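Long-range contacts in (S)-ureidoglycine aminohydrolase cupin domain-containing protein (Pseudomonas syringae pv. tomato, PDB 3MYX), which is of unknown function but belongs to the cupin superfamily and probably resembles the cupin domain of (S)-ureidoglycine aminohydrolase: residues G50-G55 with S109-C114; V70-S75 with G212-V217; S145-P150 with T175-I180; P5-L10 with A221-T226. All blocks are in the same frame, centred on the assembly; numbering follows the deposited sequence.

Overall arrangement
The chain is all beta and appears to form two cupin-like halves. Interaction 1 joins neighbouring strands within the N-terminal half, and interaction 2, with its centre about 8 Å away, carries strand 66-71 of the same sheet across to strand 214-217 of the other half. Interaction 4 lies about 16 Å from both interactions 2 and 3, centre to centre. Its strand 7-11 comes from the chain's beginning yet pairs with 214-217, so the N-terminus is built into the C-terminal half. Interaction 3 shares with it the sheet containing strands 177-178 and 222-227. It lies farthest out, about 33 Å from interaction 1 between centres. Along the chain, interaction 4 encloses the other three, and interactions 1 and 2 cross.

Interaction 1. Residues G50-G55 with S109-C114; sequences GIVEFG and SLWAFC
Phe113 and Trp111 each turn a ring face to the strand opposite. Backbone N of Gly50 sits 3.4 Å above the plane of the Phe113 ring, offset toward its rim, while carbonyl carbon C of Ile51 lies at the ring's edge, in plane. Glycine suits position 50, since a beta carbon there would run into Phe113 CE2. Over one face of the Trp111 indole, CB of Val52 makes a CH-pi contact 3.8 Å from the centroid of the five-membered ring. Val52 CG1 extends this cover to Trp111 CZ2 at 3.5 Å, a close fit for a compact beta-branched residue, whose CB and CG1 both lie against the indole. Trp111 CG lies between its backbone N and carbonyl carbon (chi1 56°), which starts the indole toward Val52. Farther along, Phe54 CB reaches Trp111 CH2 at 3.6 Å.

The backbones are antiparallel, and Gly50-Phe113, Val52-Trp111 and Phe54-Ser109 are hydrogen-bonded pairs. Val52 N donates to Trp111 O at 2.8 Å. On the other face, Glu53 and Leu110 lie side by side, and Glu53 packs its CG 3.9 Å from Leu110 CD1.

Strand 47-54 is flanked here by 37-39, through backbone bonds of Ile51 to Arg38, and strand 109-116 by 66-71, through Ala112 to Val70. Trp111 also packs on Leu69, Met71 and Ala105, and Arg37 makes a cation-pi contact with Phe113.

Interaction 2. Residues V70-S75 with G212-V217; sequences VMHRGS and GDTVFV
A single buried hydrogen bond joins these two segments, which belong to different halves of the molecule: His72 NE2 and Thr214 OG1 are 2.7 Å apart. Either atom could be the donor, and the angle of 153° makes the link fairly straight. OG1 lies in the plane of the imidazole, at its edge, where the hydrogen or lone pair of a ring nitrogen also lies.

Both side chains set out toward the opposite segment. The histidine CG stands anti to its carbonyl carbon, beside the backbone N (chi1 -80°), and the ring continues from there to the threonine. Thr214 OG1 is likewise anti to its own carbonyl carbon. A second bond, from Asn191 ND2, reaches the same hydroxyl, so two bonds meet at this oxygen, which probably restricts the side chain's rotation.

The carbonyl oxygen of Gly212 also approaches the ring's edge, 3.2 Å from His72 CE1. Gly212 has a positive phi of 88°, a conformation in which a side chain would press on the preceding carbonyl. Asp213 turns away from His72 and is engaged by Arg12, Ala13 and Asn210.

His72 and Arg73 both face Leu110, forming a classic beta bulge where the chain turns a corner after strand 66-71. Gly212 and Asp213 lead into strand 214-217, in a region that probably corresponds to the second conserved cupin sequence motif. A buried polar bond linking two consecutive barrel-like halves in this way is consistent with the interface of a bicupin.

Interaction 3. Residues S145-P150 with T175-I180; sequences SIMISP and TPYERI
A single beta bridge between Met147 and Arg179 ties the irregular loop before strand 154-161 to the short, weakly bonded strand 177-178. Backbone bonds lie on both sides of it. Ile180 N reaches Ile146 O at 2.9 Å, while Glu178 O is gripped by two consecutive amides, Ile148 N at 2.9 Å and Ser149 N at 3.1 Å, arriving from the same face of the carbonyl plane.

Ser149 supplies the side-chain link. Its OG, placed between its own backbone N and carbonyl carbon (chi1 67°), accepts from Glu178 N at 2.9 Å and donates to Pro150 O. A small hydroxyl that can do both suits a place where the loop leaves regular pairing. A water donates to Pro150 O and Pro176 O, adding a further bridge between the segments.

Apolar groups fill in around these bonds. Ile148 crosses Ile180 obliquely, its CG1 3.8 Å from Ile180 CG2. Selenomethionine Met147, bent at both later torsions, brings CE to 3.8 Å from Tyr177 CB. Ile146 lies alongside Arg179, CD1 being 3.7 Å from the arginine CD. Ile148 also lies against the glutamate side chain, its CD1 3.5 Å from Glu178 OE2.

Beyond the loop, strand 222-227 lies next to 177-178. Lys224 forms a salt bridge with Glu178, Arg179 NH1 bonds to Cys223 O, and Tyr177 stacks on Trp225.

Interaction 4. Residues P5-L10 with A221-T226; sequences PTVLLL and APCKWT
Van der Waals packing dominates where Ala221 meets Pro5, Thr6 and Val7. The methyl CB of Ala221 presses against the backbone, 3.5 Å from Thr6 C, and so close an approach suits a residue with nothing beyond CB. The same carbon lies 4.2 Å from Pro5 CB. Pro5 brings its ring to the backbone as well, with CB 3.7 Å from Ala221 N, and the rigid proline suits a chain about to enter a strand. Val7 points toward the other segment, and its CG2, anti to the carbonyl carbon (chi1 175° puts CG1 anti to the backbone N), stands 4.3 Å from Ala221 CB. Cys223 SG comes to 4.0 Å from Val7 CG2, but the cysteine has a second modelled conformer, and this approach is less certain.

The contact joins two sheets of the C-terminal cupin-like barrel. Strand 7-11 is an outermost strand of one, bonded to 214-217, while 222-227 belongs to the other, beside 197-201. Val7 packs into the apolar core between them, touching Leu201, Leu207, Val215 and Val217, a fitting place for a compact branched side chain.

Polar interactions across the pair are slight. No conventional hydrogen bond crosses; a CA-H...O contact runs from Ala221 CA to Pro5 O at 3.6 Å. The backbones find their bonds elsewhere, Thr6 with Ala218, Leu8 with Phe216, Ala221 with His184 and Cys223 with Arg182.

Interaction 1. Residues G50-G55 with S109-C114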
loop_
_atom_site.group_PDB
_atom_site.type_symbol
_atom_site.label_atom_id
_atom_site.label_comp_id
_atom_site.label_asym_id
_atom_site.label_seq_id
_atom_site.Cartn_x
_atom_site.Cartn_y
_atom_site.Cartn_z
ATOM N N GLY A 50 -7.508 -2.109 -0.188
ATOM C CA GLY A 50 -8.598 -1.654 -1.013
ATOM C C GLY A 50 -8.502 -0.167 -1.255
ATOM O O GLY A 50 -7.398 0.386 -1.340
ATOM N N ILE A 51 -9.673 0.458 -1.395
ATOM C CA ILE A 51 -9.762 1.904 -1.515
ATOM C C ILE A 51 -10.824 2.447 -0.559
ATOM O O ILE A 51 -11.706 1.724 -0.072
ATOM C CB ILE A 51 -10.032 2.366 -2.983
ATOM C CG1 ILE A 51 -11.423 1.901 -3.450
ATOM C CG2 ILE A 51 -8.904 1.877 -3.915
ATOM C CD1 ILE A 51 -11.834 2.404 -4.829
ATOM N N VAL A 52 -10.678 3.722 -0.237
ATOM C CA VAL A 52 -11.670 4.469 0.525
ATOM C C VAL A 52 -12.106 5.659 -0.325
ATOM O O VAL A 52 -11.263 6.363 -0.892
ATOM C CB VAL A 52 -11.145 4.953 1.885
ATOM C CG1 VAL A 52 -12.154 5.874 2.569
ATOM C CG2 VAL A 52 -10.812 3.747 2.767
ATOM N N GLU A 53 -13.418 5.837 -0.449
ATOM C CA GLU A 53 -14.013 7.022 -1.055
ATOM C C GLU A 53 -14.653 7.816 0.079
ATOM O O GLU A 53 -15.496 7.294 0.800
ATOM C CB GLU A 53 -15.047 6.610 -2.108
ATOM C CG GLU A 53 -14.421 5.819 -3.242
ATOM C CD GLU A 53 -15.348 5.482 -4.390
ATOM O OE1 GLU A 53 -16.463 6.017 -4.456
ATOM O OE2 GLU A 53 -14.942 4.667 -5.234
ATOM N N PHE A 54 -14.254 9.068 0.249
ATOM C CA PHE A 54 -14.743 9.862 1.356
ATOM C C PHE A 54 -14.662 11.341 1.017
ATOM O O PHE A 54 -13.815 11.757 0.215
ATOM C CB PHE A 54 -13.922 9.528 2.604
ATOM C CG PHE A 54 -14.636 9.782 3.896
ATOM C CD1 PHE A 54 -15.744 9.029 4.258
ATOM C CD2 PHE A 54 -14.166 10.735 4.791
ATOM C CE1 PHE A 54 -16.383 9.241 5.467
ATOM C CE2 PHE A 54 -14.810 10.944 6.018
ATOM C CZ PHE A 54 -15.918 10.209 6.337
ATOM N N GLY A 55 -15.554 12.128 1.599
ATOM C CA GLY A 55 -15.669 13.531 1.249
ATOM C C GLY A 55 -16.032 14.472 2.371
ATOM O O GLY A 55 -16.438 15.602 2.106
ATOM N N SER A 109 -12.894 12.639 -2.589
ATOM C CA SER A 109 -11.525 12.141 -2.458
ATOM C C SER A 109 -11.531 10.613 -2.478
ATOM O O SER A 109 -12.528 9.958 -2.134
ATOM C CB SER A 109 -10.875 12.663 -1.183
ATOM O OG SER A 109 -10.734 14.067 -1.200
ATOM N N LEU A 110 -10.390 10.048 -2.871
ATOM C CA LEU A 110 -10.256 8.603 -3.027
ATOM C C LEU A 110 -8.814 8.244 -2.762
ATOM O O LEU A 110 -7.895 8.817 -3.364
ATOM C CB LEU A 110 -10.658 8.177 -4.454
ATOM C CG LEU A 110 -10.811 6.681 -4.767
ATOM C CD1 LEU A 110 -11.764 6.465 -5.985
ATOM C CD2 LEU A 110 -9.465 5.961 -4.994
ATOM N N TRP A 111 -8.611 7.278 -1.872
ATOM C CA TRP A 111 -7.274 6.761 -1.614
ATOM C C TRP A 111 -7.244 5.257 -1.571
ATOM O O TRP A 111 -8.252 4.628 -1.267
ATOM C CB TRP A 111 -6.701 7.328 -0.326
ATOM C CG TRP A 111 -7.465 7.153 0.959
ATOM C CD1 TRP A 111 -7.287 6.177 1.897
ATOM C CD2 TRP A 111 -8.456 8.048 1.504
ATOM N NE1 TRP A 111 -8.076 6.410 2.988
ATOM C CE2 TRP A 111 -8.827 7.531 2.770
ATOM C CE3 TRP A 111 -9.077 9.216 1.041
ATOM C CZ2 TRP A 111 -9.764 8.160 3.590
ATOM C CZ3 TRP A 111 -10.040 9.819 1.842
ATOM C CH2 TRP A 111 -10.361 9.291 3.104
ATOM N N ALA A 112 -6.088 4.685 -1.896
ATOM C CA ALA A 112 -5.852 3.273 -1.647
ATOM C C ALA A 112 -5.392 3.095 -0.203
ATOM O O ALA A 112 -4.811 3.991 0.396
ATOM C CB ALA A 112 -4.818 2.694 -2.602
ATOM N N PHE A 113 -5.639 1.919 0.350
ATOM C CA PHE A 113 -5.183 1.618 1.693
ATOM C C PHE A 113 -4.644 0.207 1.817
ATOM O O PHE A 113 -5.025 -0.707 1.064
ATOM C CB PHE A 113 -6.317 1.820 2.723
ATOM C CG PHE A 113 -7.350 0.709 2.735
ATOM C CD1 PHE A 113 -7.183 -0.429 3.514
ATOM C CD2 PHE A 113 -8.500 0.789 1.957
ATOM C CE1 PHE A 113 -8.111 -1.464 3.505
ATOM C CE2 PHE A 113 -9.443 -0.254 1.961
ATOM C CZ PHE A 113 -9.236 -1.383 2.732
ATOM N N CYS A 114 -3.760 0.040 2.800
ATOM C CA CYS A 114 -3.404 -1.266 3.357
ATOM C C CYS A 114 -3.455 -1.119 4.867
ATOM O O CYS A 114 -2.870 -0.194 5.428
ATOM C CB CYS A 114 -2.012 -1.681 2.899
ATOM S SG CYS A 114 -1.512 -3.307 3.544
#

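Interaction 2. Residues V70-S75 with G212-V217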
loop_
_atom_site.group_PDB
_atom_site.type_symbol
_atom_site.label_atom_id
_atom_site.label_comp_id
_atom_site.label_asym_id
_atom_site.label_seq_id
_atom_site.Cartn_x
_atom_site.Cartn_y
_atom_site.Cartn_z
ATOM N N VAL A 70 -2.667 6.021 0.468
ATOM C CA VAL A 70 -2.013 6.519 -0.730
ATOM C C VAL A 70 -3.068 7.287 -1.540
ATOM O O VAL A 70 -4.026 6.664 -2.025
ATOM C CB VAL A 70 -1.504 5.328 -1.581
ATOM C CG1 VAL A 70 -0.861 5.819 -2.864
ATOM C CG2 VAL A 70 -0.510 4.490 -0.792
HETATM N N MSE A 71 -2.937 8.601 -1.689
HETATM C CA MSE A 71 -3.972 9.427 -2.321
HETATM C C MSE A 71 -4.022 9.239 -3.826
HETATM O O MSE A 71 -2.985 9.291 -4.500
HETATM C CB MSE A 71 -3.705 10.903 -2.064
HETATM C CG MSE A 71 -3.744 11.315 -0.630
HETATM SE SE MSE A 71 -5.439 10.983 0.224
HETATM C CE MSE A 71 -6.642 11.646 -1.143
ATOM N N HIS A 72 -5.231 9.080 -4.360
ATOM C CA HIS A 72 -5.466 8.993 -5.801
ATOM C C HIS A 72 -6.270 10.144 -6.394
ATOM O O HIS A 72 -6.117 10.454 -7.580
ATOM C CB HIS A 72 -6.097 7.640 -6.178
ATOM C CG HIS A 72 -5.094 6.532 -6.265
ATOM N ND1 HIS A 72 -4.361 6.284 -7.404
ATOM C CD2 HIS A 72 -4.654 5.639 -5.339
ATOM C CE1 HIS A 72 -3.514 5.293 -7.176
ATOM N NE2 HIS A 72 -3.671 4.882 -5.930
ATOM N N ARG A 73 -7.122 10.761 -5.589
ATOM C CA ARG A 73 -7.926 11.902 -6.010
ATOM C C ARG A 73 -8.272 12.721 -4.788
ATOM O O ARG A 73 -8.508 12.168 -3.721
ATOM C CB ARG A 73 -9.209 11.404 -6.679
ATOM C CG ARG A 73 -10.038 12.464 -7.367
ATOM C CD ARG A 73 -11.199 11.814 -8.098
ATOM N NE ARG A 73 -12.261 11.426 -7.178
ATOM C CZ ARG A 73 -13.021 10.342 -7.307
ATOM N NH1 ARG A 73 -12.841 9.497 -8.317
ATOM N NH2 ARG A 73 -13.966 10.094 -6.412
ATOM N N GLY A 74 -8.321 14.035 -4.936
ATOM C CA GLY A 74 -8.710 14.868 -3.829
ATOM C C GLY A 74 -7.599 15.078 -2.828
ATOM O O GLY A 74 -6.415 15.115 -3.180
ATOM N N SER A 75 -7.990 15.226 -1.575
ATOM C CA SER A 75 -7.042 15.593 -0.547
ATOM C C SER A 75 -7.558 15.214 0.805
ATOM O O SER A 75 -8.767 15.293 1.058
ATOM C CB SER A 75 -6.782 17.114 -0.587
ATOM O OG SER A 75 -5.771 17.498 0.322
ATOM N N GLY A 212 2.001 5.837 -10.912
ATOM C CA GLY A 212 0.809 6.386 -10.280
ATOM C C GLY A 212 -0.282 5.373 -9.982
ATOM O O GLY A 212 -1.309 5.732 -9.420
ATOM N N ASP A 213 -0.054 4.118 -10.355
ATOM C CA ASP A 213 -1.002 3.031 -10.039
ATOM C C ASP A 213 -0.661 2.410 -8.688
ATOM O O ASP A 213 0.505 2.371 -8.297
ATOM C CB ASP A 213 -0.941 1.893 -11.057
ATOM C CG ASP A 213 -1.341 2.281 -12.459
ATOM O OD1 ASP A 213 -1.850 3.391 -12.714
ATOM O OD2 ASP A 213 -1.137 1.410 -13.336
ATOM N N THR A 214 -1.680 1.885 -8.014
ATOM C CA THR A 214 -1.493 1.104 -6.799
ATOM C C THR A 214 -1.972 -0.330 -7.032
ATOM O O THR A 214 -3.083 -0.551 -7.535
ATOM C CB THR A 214 -2.267 1.695 -5.619
ATOM O OG1 THR A 214 -1.814 3.022 -5.390
ATOM C CG2 THR A 214 -2.061 0.854 -4.372
ATOM N N VAL A 215 -1.139 -1.289 -6.650
ATOM C CA VAL A 215 -1.416 -2.707 -6.750
ATOM C C VAL A 215 -1.176 -3.359 -5.387
ATOM O O VAL A 215 -0.324 -2.915 -4.610
ATOM C CB VAL A 215 -0.529 -3.384 -7.851
ATOM C CG1 VAL A 215 0.959 -3.299 -7.524
ATOM C CG2 VAL A 215 -0.951 -4.834 -8.134
ATOM N N PHE A 216 -1.926 -4.423 -5.106
ATOM C CA PHE A 216 -1.752 -5.232 -3.906
ATOM C C PHE A 216 -1.451 -6.660 -4.316
ATOM O O PHE A 216 -2.175 -7.245 -5.129
ATOM C CB PHE A 216 -2.978 -5.188 -2.993
ATOM C CG PHE A 216 -2.819 -6.016 -1.740
ATOM C CD1 PHE A 216 -2.055 -5.556 -0.675
ATOM C CD2 PHE A 216 -3.385 -7.278 -1.651
ATOM C CE1 PHE A 216 -1.881 -6.338 0.444
ATOM C CE2 PHE A 216 -3.231 -8.041 -0.524
ATOM C CZ PHE A 216 -2.480 -7.592 0.505
ATOM N N VAL A 217 -0.367 -7.207 -3.771
ATOM C CA VAL A 217 0.007 -8.595 -4.000
ATOM C C VAL A 217 -0.154 -9.362 -2.689
ATOM O O VAL A 217 0.568 -9.132 -1.726
ATOM C CB VAL A 217 1.454 -8.728 -4.511
ATOM C CG1 VAL A 217 1.748 -10.194 -4.837
ATOM C CG2 VAL A 217 1.682 -7.850 -5.748
#

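Interaction 3. Residues S145-P150 with T175-I180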
loop_
_atom_site.group_PDB
_atom_site.type_symbol
_atom_site.label_atom_id
_atom_site.label_comp_id
_atom_site.label_asym_id
_atom_site.label_seq_id
_atom_site.Cartn_x
_atom_site.Cartn_y
_atom_site.Cartn_z
ATOM N N SER A 145 18.545 -17.496 -6.989
ATOM C CA SER A 145 18.004 -18.720 -7.581
ATOM C C SER A 145 16.738 -18.506 -8.386
ATOM O O SER A 145 16.349 -19.378 -9.161
ATOM C CB SER A 145 17.748 -19.774 -6.485
ATOM O OG SER A 145 16.593 -19.461 -5.727
ATOM N N ILE A 146 16.083 -17.359 -8.212
ATOM C CA ILE A 146 14.856 -17.085 -8.968
ATOM C C ILE A 146 15.061 -16.071 -10.093
ATOM O O ILE A 146 14.110 -15.689 -10.754
ATOM C CB ILE A 146 13.676 -16.693 -8.053
ATOM C CG1 ILE A 146 13.906 -15.323 -7.406
ATOM C CG2 ILE A 146 13.418 -17.797 -6.983
ATOM C CD1 ILE A 146 12.711 -14.824 -6.602
HETATM N N MSE A 147 16.296 -15.662 -10.340
HETATM C CA MSE A 147 16.581 -14.597 -11.296
HETATM C C MSE A 147 16.620 -15.110 -12.731
HETATM O O MSE A 147 17.110 -16.219 -12.989
HETATM C CB MSE A 147 17.921 -13.937 -10.983
HETATM C CG MSE A 147 17.962 -13.175 -9.688
HETATM SE SE MSE A 147 16.601 -11.797 -9.483
HETATM C CE MSE A 147 17.082 -10.774 -11.052
ATOM N N ILE A 148 16.129 -14.281 -13.656
ATOM C CA ILE A 148 16.307 -14.471 -15.111
ATOM C C ILE A 148 17.384 -13.491 -15.589
ATOM O O ILE A 148 18.342 -13.877 -16.248
ATOM C CB ILE A 148 14.972 -14.277 -15.871
ATOM C CG1 ILE A 148 14.006 -15.401 -15.497
ATOM C CG2 ILE A 148 15.181 -14.230 -17.397
ATOM C CD1 ILE A 148 12.597 -15.175 -15.936
ATOM N N SER A 149 17.243 -12.216 -15.234
ATOM C CA SER A 149 18.211 -11.203 -15.581
ATOM C C SER A 149 19.360 -11.231 -14.567
ATOM O O SER A 149 19.285 -11.923 -13.539
ATOM C CB SER A 149 17.553 -9.827 -15.497
ATOM O OG SER A 149 17.230 -9.517 -14.152
ATOM N N PRO A 150 20.416 -10.430 -14.816
ATOM C CA PRO A 150 21.379 -10.178 -13.747
ATOM C C PRO A 150 20.698 -9.552 -12.522
ATOM O O PRO A 150 19.607 -8.960 -12.619
ATOM C CB PRO A 150 22.355 -9.194 -14.384
ATOM C CG PRO A 150 22.263 -9.484 -15.862
ATOM C CD PRO A 150 20.798 -9.753 -16.063
ATOM N N THR A 175 17.056 -0.802 -10.124
ATOM C CA THR A 175 17.421 -0.930 -11.525
ATOM C C THR A 175 16.594 -2.101 -12.114
ATOM O O THR A 175 15.901 -2.827 -11.387
ATOM C CB THR A 175 18.941 -1.131 -11.636
ATOM O OG1 THR A 175 19.326 -2.346 -10.989
ATOM C CG2 THR A 175 19.718 0.037 -11.012
ATOM N N PRO A 176 16.617 -2.274 -13.448
ATOM C CA PRO A 176 15.736 -3.261 -14.078
ATOM C C PRO A 176 16.071 -4.688 -13.695
ATOM O O PRO A 176 17.233 -5.036 -13.501
ATOM C CB PRO A 176 16.020 -3.088 -15.578
ATOM C CG PRO A 176 16.684 -1.804 -15.718
ATOM C CD PRO A 176 17.364 -1.480 -14.442
ATOM N N TYR A 177 15.052 -5.525 -13.599
ATOM C CA TYR A 177 15.271 -6.959 -13.438
ATOM C C TYR A 177 14.077 -7.789 -13.813
ATOM O O TYR A 177 12.945 -7.282 -13.953
ATOM C CB TYR A 177 15.719 -7.318 -12.024
ATOM C CG TYR A 177 14.695 -7.137 -10.921
ATOM C CD1 TYR A 177 14.493 -5.904 -10.319
ATOM C CD2 TYR A 177 13.950 -8.210 -10.460
ATOM C CE1 TYR A 177 13.599 -5.742 -9.276
ATOM C CE2 TYR A 177 13.061 -8.072 -9.417
ATOM C CZ TYR A 177 12.890 -6.834 -8.820
ATOM O OH TYR A 177 12.007 -6.651 -7.785
ATOM N N GLU A 178 14.349 -9.081 -13.980
ATOM C CA GLU A 178 13.343 -10.076 -14.313
ATOM C C GLU A 178 13.623 -11.322 -13.516
ATOM O O GLU A 178 14.757 -11.781 -13.457
ATOM C CB GLU A 178 13.377 -10.378 -15.816
ATOM C CG GLU A 178 12.292 -11.373 -16.281
ATOM C CD GLU A 178 12.373 -11.705 -17.767
ATOM O OE1 GLU A 178 13.138 -11.045 -18.504
ATOM O OE2 GLU A 178 11.646 -12.621 -18.188
ATOM N N ARG A 179 12.578 -11.880 -12.917
ATOM C CA ARG A 179 12.672 -13.123 -12.177
ATOM C C ARG A 179 11.540 -14.047 -12.584
ATOM O O ARG A 179 10.566 -13.629 -13.214
ATOM C CB ARG A 179 12.604 -12.845 -10.673
ATOM C CG ARG A 179 11.361 -12.086 -10.206
ATOM C CD ARG A 179 11.216 -12.135 -8.696
ATOM N NE ARG A 179 9.998 -11.469 -8.231
ATOM C CZ ARG A 179 8.772 -11.978 -8.310
ATOM N NH1 ARG A 179 8.554 -13.180 -8.857
ATOM N NH2 ARG A 179 7.741 -11.276 -7.853
ATOM N N ILE A 180 11.655 -15.300 -12.183
ATOM C CA ILE A 180 10.603 -16.266 -12.439
ATOM C C ILE A 180 9.417 -16.037 -11.527
ATOM O O ILE A 180 9.512 -15.365 -10.501
ATOM C CB ILE A 180 11.112 -17.720 -12.325
ATOM C CG1 ILE A 180 11.479 -18.069 -10.878
ATOM C CG2 ILE A 180 12.270 -17.956 -13.305
ATOM C CD1 ILE A 180 11.844 -19.559 -10.703
HETATM O O HOH W 1 18.968 -6.808 -14.817
#

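Interaction 4. Residues P5-L10 with A221-T226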
loop_
_atom_site.group_PDB
_atom_site.type_symbol
_atom_site.label_atom_id
_atom_site.label_comp_id
_atom_site.label_asym_id
_atom_site.label_seq_id
_atom_site.Cartn_x
_atom_site.Cartn_y
_atom_site.Cartn_z
ATOM N N PRO A 5 -5.047 -16.506 -3.158
ATOM C CA PRO A 5 -4.332 -15.216 -3.164
ATOM C C PRO A 5 -3.953 -14.795 -4.572
ATOM O O PRO A 5 -3.485 -15.607 -5.357
ATOM C CB PRO A 5 -3.080 -15.492 -2.317
ATOM C CG PRO A 5 -2.914 -16.955 -2.315
ATOM C CD PRO A 5 -4.308 -17.526 -2.397
ATOM N N THR A 6 -4.153 -13.524 -4.888
ATOM C CA THR A 6 -3.852 -13.034 -6.214
ATOM C C THR A 6 -3.281 -11.611 -6.163
ATOM O O THR A 6 -3.070 -11.039 -5.073
ATOM C CB THR A 6 -5.099 -13.105 -7.134
ATOM O OG1 THR A 6 -4.697 -13.004 -8.515
ATOM C CG2 THR A 6 -6.115 -12.037 -6.769
ATOM N N VAL A 7 -2.991 -11.101 -7.355
ATOM C CA VAL A 7 -2.502 -9.756 -7.582
ATOM C C VAL A 7 -3.700 -8.915 -7.994
ATOM O O VAL A 7 -4.437 -9.276 -8.933
ATOM C CB VAL A 7 -1.415 -9.750 -8.687
ATOM C CG1 VAL A 7 -0.976 -8.337 -9.014
ATOM C CG2 VAL A 7 -0.229 -10.643 -8.288
ATOM N N LEU A 8 -3.903 -7.809 -7.286
ATOM C CA LEU A 8 -5.080 -6.962 -7.452
ATOM C C LEU A 8 -4.709 -5.516 -7.693
ATOM O O LEU A 8 -4.104 -4.879 -6.838
ATOM C CB LEU A 8 -5.961 -7.048 -6.203
ATOM C CG LEU A 8 -6.463 -8.458 -5.868
ATOM C CD1 LEU A 8 -7.072 -8.522 -4.486
ATOM C CD2 LEU A 8 -7.455 -8.940 -6.954
ATOM N N LEU A 9 -5.072 -5.009 -8.860
ATOM C CA LEU A 9 -4.905 -3.588 -9.159
ATOM C C LEU A 9 -5.974 -2.835 -8.353
ATOM O O LEU A 9 -7.171 -3.094 -8.505
ATOM C CB LEU A 9 -5.019 -3.317 -10.672
ATOM C CG LEU A 9 -4.228 -2.154 -11.297
ATOM C CD1 LEU A 9 -4.427 -0.865 -10.545
ATOM C CD2 LEU A 9 -2.730 -2.450 -11.414
ATOM N N LEU A 10 -5.546 -1.928 -7.474
ATOM C CA LEU A 10 -6.479 -1.187 -6.615
ATOM C C LEU A 10 -6.953 0.110 -7.274
ATOM O O LEU A 10 -8.129 0.451 -7.192
ATOM C CB LEU A 10 -5.854 -0.880 -5.246
ATOM C CG LEU A 10 -5.379 -2.088 -4.432
ATOM C CD1 LEU A 10 -4.926 -1.615 -3.054
ATOM C CD2 LEU A 10 -6.483 -3.162 -4.302
ATOM N N ALA A 221 0.406 -15.180 -3.481
ATOM C CA ALA A 221 -0.028 -14.960 -4.863
ATOM C C ALA A 221 1.126 -15.249 -5.818
ATOM O O ALA A 221 2.199 -14.651 -5.681
ATOM C CB ALA A 221 -0.519 -13.541 -5.064
ATOM N N PRO A 222 0.929 -16.172 -6.781
ATOM C CA PRO A 222 1.979 -16.336 -7.774
ATOM C C PRO A 222 2.077 -15.111 -8.650
ATOM O O PRO A 222 1.079 -14.591 -9.154
ATOM C CB PRO A 222 1.519 -17.546 -8.591
ATOM C CG PRO A 222 0.654 -18.317 -7.658
ATOM C CD PRO A 222 -0.073 -17.253 -6.871
ATOM N N CYS A 223 3.306 -14.674 -8.841
ATOM C CA CYS A 223 3.606 -13.419 -9.490
ATOM C C CYS A 223 4.999 -13.509 -10.123
ATOM O O CYS A 223 5.909 -13.824 -9.358
ATOM C CB CYS A 223 3.609 -12.377 -8.365
ATOM S SG CYS A 223 3.773 -10.666 -8.794
ATOM N N LYS A 224 5.142 -13.166 -11.397
ATOM C CA LYS A 224 6.424 -12.922 -12.035
ATOM C C LYS A 224 6.606 -11.414 -12.137
ATOM O O LYS A 224 5.672 -10.725 -12.466
ATOM C CB LYS A 224 6.400 -13.525 -13.429
ATOM C CG LYS A 224 7.679 -13.392 -14.198
ATOM C CD LYS A 224 7.476 -13.804 -15.635
ATOM C CE LYS A 224 8.678 -13.461 -16.473
ATOM N NZ LYS A 224 9.898 -14.147 -15.977
ATOM N N TRP A 225 7.809 -10.928 -11.837
ATOM C CA TRP A 225 8.152 -9.518 -11.984
ATOM C C TRP A 225 9.060 -9.351 -13.190
ATOM O O TRP A 225 10.082 -10.045 -13.292
ATOM C CB TRP A 225 8.896 -9.037 -10.740
ATOM C CG TRP A 225 9.531 -7.664 -10.839
ATOM C CD1 TRP A 225 10.591 -7.302 -11.625
ATOM C CD2 TRP A 225 9.159 -6.478 -10.116
ATOM N NE1 TRP A 225 10.894 -5.979 -11.437
ATOM C CE2 TRP A 225 10.051 -5.458 -10.502
ATOM C CE3 TRP A 225 8.184 -6.185 -9.154
ATOM C CZ2 TRP A 225 9.953 -4.157 -10.016
ATOM C CZ3 TRP A 225 8.092 -4.896 -8.679
ATOM C CH2 TRP A 225 8.982 -3.906 -9.092
ATOM N N THR A 226 8.716 -8.413 -14.069
ATOM C CA THR A 226 9.609 -7.948 -15.139
ATOM C C THR A 226 9.584 -6.437 -15.209
ATOM O O THR A 226 8.547 -5.832 -15.475
ATOM C CB THR A 226 9.210 -8.482 -16.525
ATOM O OG1 THR A 226 9.047 -9.892 -16.450
ATOM C CG2 THR A 226 10.306 -8.144 -17.559
#